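Local coordinates for BH0493 protein (Bacillus halodurans C-125, PDB 2QEE), which is a putative zinc-binding amidohydrolase whose substrate and reaction are not established, at residues C[26-31]-C[219-224]; C[166-171]-C[409-414]. All coordinates share one frame; numbering follows the deposited sequence.

Contact 1. Residues C[26-31]-C[219-224]; sequences DMHTHL and PVYMAV. With ZN (zinc ion), chain T.
Tyr221 reaches from the segment 219-224 to the backbone of Met27, just ahead of the His-X-His zinc motif formed by His28 and His30. This motif follows the first strand of the barrel, a hallmark of the amidohydrolase superfamily and its (beta/alpha)8 fold. From CB of Tyr221 the chain turns to CG, which sits between the backbone N and the carbonyl carbon (chi1 55°), and the ring is thereby carried across to the 26-31 loop. Along one side of the ring, CE1 packs on Ala170, and the CB of Ala223 lies in the ring plane at the edge. On the other side CE2 lies 4.1 Å from CE of Met27, whose chain, bent at chi2 and chi3, brings its methyl end toward the ring. CE2 and CZ also pass the Met27 carbonyl on the way to the tip. There OH donates to O of Met27 across a short 2.5 Å, lying in the carbonyl plane with a C=O...OH angle of 146°. The same OH is 3.5 Å from CB of His28, near the plane of the imidazole and at its edge. Water 1 completes the link, donating to Tyr221 OH at 3.0 Å while accepting from ND1 of His28 at 2.8 Å. With its proton on ND1, His28 offers NE2 to the metal, and the phenol, through water 1, is placed to act as a second-shell group that would help fix the turn of this ring. Asp357 and water 2 join the two histidines on the ion, with NE2 of His28 at 2.2 Å and NE2 of His30 at 2.3 Å from the zinc.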
loop_
_atom_site.group_PDB
_atom_site.type_symbol
_atom_site.label_atom_id
_atom_site.label_comp_id
_atom_site.label_asym_id
_atom_site.label_seq_id
_atom_site.Cartn_x
_atom_site.Cartn_y
_atom_site.Cartn_z
ATOM N N ASP C 26 -6.384 -21.943 -15.989
ATOM C CA ASP C 26 -6.423 -20.459 -16.028
ATOM C C ASP C 26 -7.885 -20.131 -15.824
ATOM O O ASP C 26 -8.714 -20.299 -16.749
ATOM C CB ASP C 26 -5.908 -19.973 -17.389
ATOM C CG ASP C 26 -5.758 -18.458 -17.479
ATOM O OD1 ASP C 26 -6.333 -17.786 -16.587
ATOM O OD2 ASP C 26 -5.071 -17.982 -18.403
ATOM N N MET C 27 -8.242 -19.713 -14.616
ATOM C CA MET C 27 -9.682 -19.778 -14.267
ATOM C C MET C 27 -10.527 -18.570 -14.606
ATOM O O MET C 27 -11.697 -18.519 -14.206
ATOM C CB MET C 27 -9.977 -20.258 -12.838
ATOM C CG MET C 27 -9.175 -19.560 -11.695
ATOM S SD MET C 27 -9.629 -17.821 -11.579
ATOM C CE MET C 27 -11.317 -17.877 -10.907
ATOM N N HIS C 28 -9.940 -17.617 -15.310
ATOM C CA HIS C 28 -10.737 -16.521 -15.873
ATOM C C HIS C 28 -9.984 -15.928 -17.056
ATOM O O HIS C 28 -8.907 -15.330 -16.855
ATOM C CB HIS C 28 -10.994 -15.391 -14.848
ATOM C CG HIS C 28 -11.711 -14.220 -15.451
ATOM N ND1 HIS C 28 -12.958 -14.345 -16.018
ATOM C CD2 HIS C 28 -11.337 -12.930 -15.638
ATOM C CE1 HIS C 28 -13.343 -13.175 -16.498
ATOM N NE2 HIS C 28 -12.369 -12.306 -16.302
ATOM N N THR C 29 -10.529 -16.095 -18.274
ATOM C CA THR C 29 -9.946 -15.516 -19.474
ATOM C C THR C 29 -11.096 -14.988 -20.324
ATOM O O THR C 29 -12.229 -15.300 -20.045
ATOM C CB THR C 29 -9.160 -16.525 -20.353
ATOM O OG1 THR C 29 -10.086 -17.371 -21.097
ATOM C CG2 THR C 29 -8.218 -17.441 -19.515
ATOM N N HIS C 30 -10.724 -14.328 -21.409
ATOM C CA HIS C 30 -11.687 -13.874 -22.433
ATOM C C HIS C 30 -11.357 -14.590 -23.730
ATOM O O HIS C 30 -11.450 -14.010 -24.792
ATOM C CB HIS C 30 -11.550 -12.376 -22.575
ATOM C CG HIS C 30 -12.164 -11.662 -21.430
ATOM N ND1 HIS C 30 -13.512 -11.389 -21.362
ATOM C CD2 HIS C 30 -11.636 -11.279 -20.248
ATOM C CE1 HIS C 30 -13.782 -10.820 -20.200
ATOM N NE2 HIS C 30 -12.662 -10.753 -19.504
ATOM N N LEU C 31 -10.863 -15.823 -23.628
ATOM C CA LEU C 31 -10.558 -16.606 -24.823
ATOM C C LEU C 31 -11.762 -17.552 -25.129
ATOM O O LEU C 31 -12.605 -17.784 -24.282
ATOM C CB LEU C 31 -9.309 -17.468 -24.603
ATOM C CG LEU C 31 -8.080 -16.603 -24.268
ATOM C CD1 LEU C 31 -6.907 -17.582 -23.999
ATOM C CD2 LEU C 31 -7.755 -15.711 -25.427
ATOM N N PRO C 219 -21.674 -24.178 -16.798
ATOM C CA PRO C 219 -20.604 -23.249 -16.389
ATOM C C PRO C 219 -19.992 -23.712 -15.072
ATOM O O PRO C 219 -20.688 -24.280 -14.207
ATOM C CB PRO C 219 -21.384 -21.921 -16.194
ATOM C CG PRO C 219 -22.744 -22.370 -15.707
ATOM C CD PRO C 219 -23.015 -23.605 -16.575
ATOM N N VAL C 220 -18.694 -23.431 -14.886
ATOM C CA VAL C 220 -18.029 -23.659 -13.615
ATOM C C VAL C 220 -18.353 -22.620 -12.551
ATOM O O VAL C 220 -18.216 -22.875 -11.362
ATOM C CB VAL C 220 -16.475 -23.834 -13.843
ATOM C CG1 VAL C 220 -16.244 -25.093 -14.696
ATOM C CG2 VAL C 220 -15.907 -22.663 -14.505
ATOM N N TYR C 221 -18.759 -21.426 -12.980
ATOM C CA TYR C 221 -19.265 -20.400 -12.076
ATOM C C TYR C 221 -20.072 -19.401 -12.907
ATOM O O TYR C 221 -19.978 -19.407 -14.158
ATOM C CB TYR C 221 -18.117 -19.698 -11.255
ATOM C CG TYR C 221 -16.996 -19.085 -12.074
ATOM C CD1 TYR C 221 -17.173 -17.830 -12.691
ATOM C CD2 TYR C 221 -15.714 -19.713 -12.177
ATOM C CE1 TYR C 221 -16.148 -17.214 -13.488
ATOM C CE2 TYR C 221 -14.673 -19.114 -12.937
ATOM C CZ TYR C 221 -14.900 -17.866 -13.596
ATOM O OH TYR C 221 -13.879 -17.267 -14.307
ATOM N N MET C 222 -20.860 -18.593 -12.221
ATOM C CA MET C 222 -21.532 -17.408 -12.781
ATOM C C MET C 222 -20.762 -16.168 -12.312
ATOM O O MET C 222 -20.342 -16.117 -11.147
ATOM C CB MET C 222 -22.952 -17.327 -12.216
ATOM C CG MET C 222 -23.845 -18.495 -12.768
ATOM S SD MET C 222 -25.564 -18.388 -12.150
ATOM C CE MET C 222 -25.430 -19.118 -10.506
ATOM N N ALA C 223 -20.609 -15.174 -13.174
ATOM C CA ALA C 223 -19.709 -14.061 -12.823
ATOM C C ALA C 223 -20.356 -12.720 -13.115
ATOM O O ALA C 223 -21.180 -12.596 -14.057
ATOM C CB ALA C 223 -18.464 -14.168 -13.629
ATOM N N VAL C 224 -19.859 -11.695 -12.417
ATOM C CA VAL C 224 -20.256 -10.298 -12.708
ATOM C C VAL C 224 -19.103 -9.393 -12.299
ATOM O O VAL C 224 -18.326 -9.784 -11.410
ATOM C CB VAL C 224 -21.548 -9.942 -11.975
ATOM C CG1 VAL C 224 -21.370 -9.941 -10.410
ATOM C CG2 VAL C 224 -22.088 -8.574 -12.464
HETATM ZN ZN ZN T . -11.817 -10.462 -17.421
HETATM O O HOH W 1 -14.658 -16.295 -17.067
HETATM O O HOH W 2 -12.316 -8.960 -16.566
#

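Contact 2. Residues C[166-171]-C[409-414]; sequences RFHAAL and NFWRFV
His168 and Trp411 make a T-shaped (edge-to-face) aromatic pair that ties strand 167-168, part of the parallel barrel strands, to helix 395-414, the last helix of the chain. The indole supplies the edge and the imidazole the face. CH2, at the far corner of the six-membered ring of Trp411, stands 3.5 Å above the His168 plane and over its centre, which puts it nearly equally far from all five imidazole atoms. CZ2 follows behind, 3.9 Å from NE2 of His168. The ring planes are inclined at 63° and the centroids of the imidazole and the six-membered ring are 4.8 Å apart, so the pair is tilted from a perfect T. On Trp411, CG lies opposite the carbonyl carbon (chi1 -65°), and from there the long indole bridges a gap in which the nearest CA atoms, those of His168 and Trp411, are 11.5 Å apart. Both rings are also pinned by their nitrogens: NE2 of His168 is hydrogen-bonded to Asp141 on the adjacent strand 139-143, and NE1 of Trp411 to Thr25 on strand 24-26. The carboxylate of Asp141 probably favours a proton on NE2 and is likely to fix the rotation of the imidazole. A leucine in place of His168 would probably leave Asp141 without this partner and the indole edge without a flat face to rest on. Further out, Asn409 and Arg412 pack on Trp60 of the second subunit, so this helix also borders the subunit interface. Within the helix Phe410 braces the tryptophan, with its CD2 held 3.8 Å above one face of the Trp411 ring.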
loop_
_atom_site.group_PDB
_atom_site.type_symbol
_atom_site.label_atom_id
_atom_site.label_comp_id
_atom_site.label_asym_id
_atom_site.label_seq_id
_atom_site.Cartn_x
_atom_site.Cartn_y
_atom_site.Cartn_z
ATOM N N ARG C 166 -10.682 -28.802 -23.342
ATOM C CA ARG C 166 -9.651 -27.896 -22.700
ATOM C C ARG C 166 -10.253 -26.562 -22.266
ATOM O O ARG C 166 -9.638 -25.820 -21.480
ATOM C CB ARG C 166 -8.509 -27.611 -23.646
ATOM C CG ARG C 166 -7.713 -28.838 -24.047
ATOM C CD ARG C 166 -6.730 -28.539 -25.169
ATOM N NE ARG C 166 -7.395 -28.057 -26.361
ATOM C CZ ARG C 166 -6.771 -27.737 -27.495
ATOM N NH1 ARG C 166 -5.445 -27.839 -27.611
ATOM N NH2 ARG C 166 -7.495 -27.308 -28.518
ATOM N N PHE C 167 -11.468 -26.281 -22.754
ATOM C CA PHE C 167 -12.140 -24.976 -22.555
ATOM C C PHE C 167 -13.398 -25.169 -21.765
ATOM O O PHE C 167 -14.234 -26.060 -22.048
ATOM C CB PHE C 167 -12.457 -24.293 -23.897
ATOM C CG PHE C 167 -11.253 -23.823 -24.635
ATOM C CD1 PHE C 167 -10.904 -22.455 -24.598
ATOM C CD2 PHE C 167 -10.471 -24.702 -25.369
ATOM C CE1 PHE C 167 -9.790 -21.974 -25.253
ATOM C CE2 PHE C 167 -9.344 -24.256 -26.071
ATOM C CZ PHE C 167 -8.952 -22.888 -25.987
ATOM N N HIS C 168 -13.541 -24.361 -20.735
ATOM C CA HIS C 168 -14.638 -24.496 -19.832
ATOM C C HIS C 168 -15.459 -23.220 -19.825
ATOM O O HIS C 168 -14.929 -22.137 -19.972
ATOM C CB HIS C 168 -14.189 -24.830 -18.405
ATOM C CG HIS C 168 -13.237 -25.994 -18.350
ATOM N ND1 HIS C 168 -13.655 -27.285 -18.086
ATOM C CD2 HIS C 168 -11.907 -26.070 -18.587
ATOM C CE1 HIS C 168 -12.607 -28.099 -18.119
ATOM N NE2 HIS C 168 -11.535 -27.389 -18.436
ATOM N N ALA C 169 -16.766 -23.368 -19.680
ATOM C CA ALA C 169 -17.674 -22.194 -19.684
ATOM C C ALA C 169 -17.766 -21.499 -18.343
ATOM O O ALA C 169 -17.750 -22.134 -17.276
ATOM C CB ALA C 169 -19.115 -22.623 -20.116
ATOM N N ALA C 170 -17.997 -20.182 -18.397
ATOM C CA ALA C 170 -18.421 -19.458 -17.215
ATOM C C ALA C 170 -19.478 -18.441 -17.653
ATOM O O ALA C 170 -19.265 -17.773 -18.652
ATOM C CB ALA C 170 -17.228 -18.700 -16.539
ATOM N N LEU C 171 -20.572 -18.381 -16.922
ATOM C CA LEU C 171 -21.781 -17.629 -17.334
ATOM C C LEU C 171 -21.602 -16.181 -16.862
ATOM O O LEU C 171 -21.693 -15.947 -15.661
ATOM C CB LEU C 171 -23.039 -18.267 -16.698
ATOM C CG LEU C 171 -24.414 -17.638 -16.976
ATOM C CD1 LEU C 171 -24.598 -17.420 -18.505
ATOM C CD2 LEU C 171 -25.505 -18.521 -16.374
ATOM N N ASN C 409 -6.850 -26.044 -6.323
ATOM C CA ASN C 409 -7.670 -25.231 -5.438
ATOM C C ASN C 409 -8.895 -24.726 -6.180
ATOM O O ASN C 409 -9.975 -24.673 -5.592
ATOM C CB ASN C 409 -6.902 -23.981 -4.911
ATOM C CG ASN C 409 -5.882 -24.335 -3.836
ATOM O OD1 ASN C 409 -5.922 -25.441 -3.239
ATOM N ND2 ASN C 409 -4.958 -23.346 -3.531
ATOM N N PHE C 410 -8.731 -24.500 -7.471
ATOM C CA PHE C 410 -9.866 -23.970 -8.235
ATOM C C PHE C 410 -10.885 -25.132 -8.395
ATOM O O PHE C 410 -12.073 -24.989 -8.040
ATOM C CB PHE C 410 -9.456 -23.489 -9.614
ATOM C CG PHE C 410 -10.633 -23.143 -10.494
ATOM C CD1 PHE C 410 -11.387 -21.978 -10.230
ATOM C CD2 PHE C 410 -11.010 -23.965 -11.551
ATOM C CE1 PHE C 410 -12.514 -21.634 -11.016
ATOM C CE2 PHE C 410 -12.123 -23.621 -12.378
ATOM C CZ PHE C 410 -12.883 -22.443 -12.108
ATOM N N TRP C 411 -10.424 -26.273 -8.892
ATOM C CA TRP C 411 -11.444 -27.370 -9.160
ATOM C C TRP C 411 -12.100 -27.831 -7.885
ATOM O O TRP C 411 -13.290 -28.174 -7.840
ATOM C CB TRP C 411 -10.760 -28.513 -9.887
ATOM C CG TRP C 411 -10.311 -28.068 -11.241
ATOM C CD1 TRP C 411 -9.034 -27.872 -11.670
ATOM C CD2 TRP C 411 -11.168 -27.713 -12.321
ATOM N NE1 TRP C 411 -9.047 -27.439 -12.993
ATOM C CE2 TRP C 411 -10.357 -27.311 -13.391
ATOM C CE3 TRP C 411 -12.582 -27.689 -12.487
ATOM C CZ2 TRP C 411 -10.888 -26.915 -14.635
ATOM C CZ3 TRP C 411 -13.094 -27.279 -13.744
ATOM C CH2 TRP C 411 -12.251 -26.915 -14.783
ATOM N N ARG C 412 -11.315 -27.933 -6.819
ATOM C CA ARG C 412 -11.851 -28.311 -5.518
ATOM C C ARG C 412 -12.952 -27.323 -5.109
ATOM O O ARG C 412 -14.059 -27.717 -4.669
ATOM C CB ARG C 412 -10.710 -28.328 -4.492
ATOM C CG ARG C 412 -10.753 -29.457 -3.480
ATOM C CD ARG C 412 -9.327 -29.693 -2.883
ATOM N NE ARG C 412 -9.389 -30.012 -1.452
ATOM C CZ ARG C 412 -9.670 -29.143 -0.479
ATOM N NH1 ARG C 412 -9.959 -27.864 -0.758
ATOM N NH2 ARG C 412 -9.688 -29.556 0.782
ATOM N N PHE C 413 -12.685 -26.023 -5.271
ATOM C CA PHE C 413 -13.648 -25.029 -4.800
ATOM C C PHE C 413 -14.968 -25.037 -5.615
ATOM O O PHE C 413 -16.064 -24.862 -5.050
ATOM C CB PHE C 413 -13.041 -23.635 -4.852
ATOM C CG PHE C 413 -13.897 -22.586 -4.153
ATOM C CD1 PHE C 413 -13.937 -22.552 -2.753
ATOM C CD2 PHE C 413 -14.604 -21.611 -4.890
ATOM C CE1 PHE C 413 -14.720 -21.584 -2.040
ATOM C CE2 PHE C 413 -15.365 -20.665 -4.214
ATOM C CZ PHE C 413 -15.446 -20.649 -2.796
ATOM N N VAL C 414 -14.861 -25.208 -6.923
ATOM C CA VAL C 414 -16.073 -25.122 -7.771
ATOM C C VAL C 414 -16.780 -26.479 -7.759
ATOM O O VAL C 414 -17.830 -26.636 -8.379
ATOM C CB VAL C 414 -15.762 -24.694 -9.210
ATOM C CG1 VAL C 414 -15.073 -23.259 -9.226
ATOM C CG2 VAL C 414 -14.865 -25.716 -9.945
#

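In the fold
The four segments alternate along the chain: 26-31, 166-171, 219-224, then 409-414. The centres of contacts 1 and 2 are about 7 Å apart, and the two touch directly. Segment 166-171 runs beside 219-224, where Val220 N meets Ala169 O at 2.9 Å and Ala223 N meets Leu171 O at 2.8 Å, both probable hydrogen bonds; strands 171-172 and 222-226 pair in parallel. On the helix side, Phe410 CE1 lies 3.4 Å from Met27 CB. Contact 1 is buried and lies beside the zinc site. Contact 2 joins strand 167-168 to helix 395-414, and the Met27-Phe410 packing brings the metal-site loop against that same helix, which also borders the second subunit.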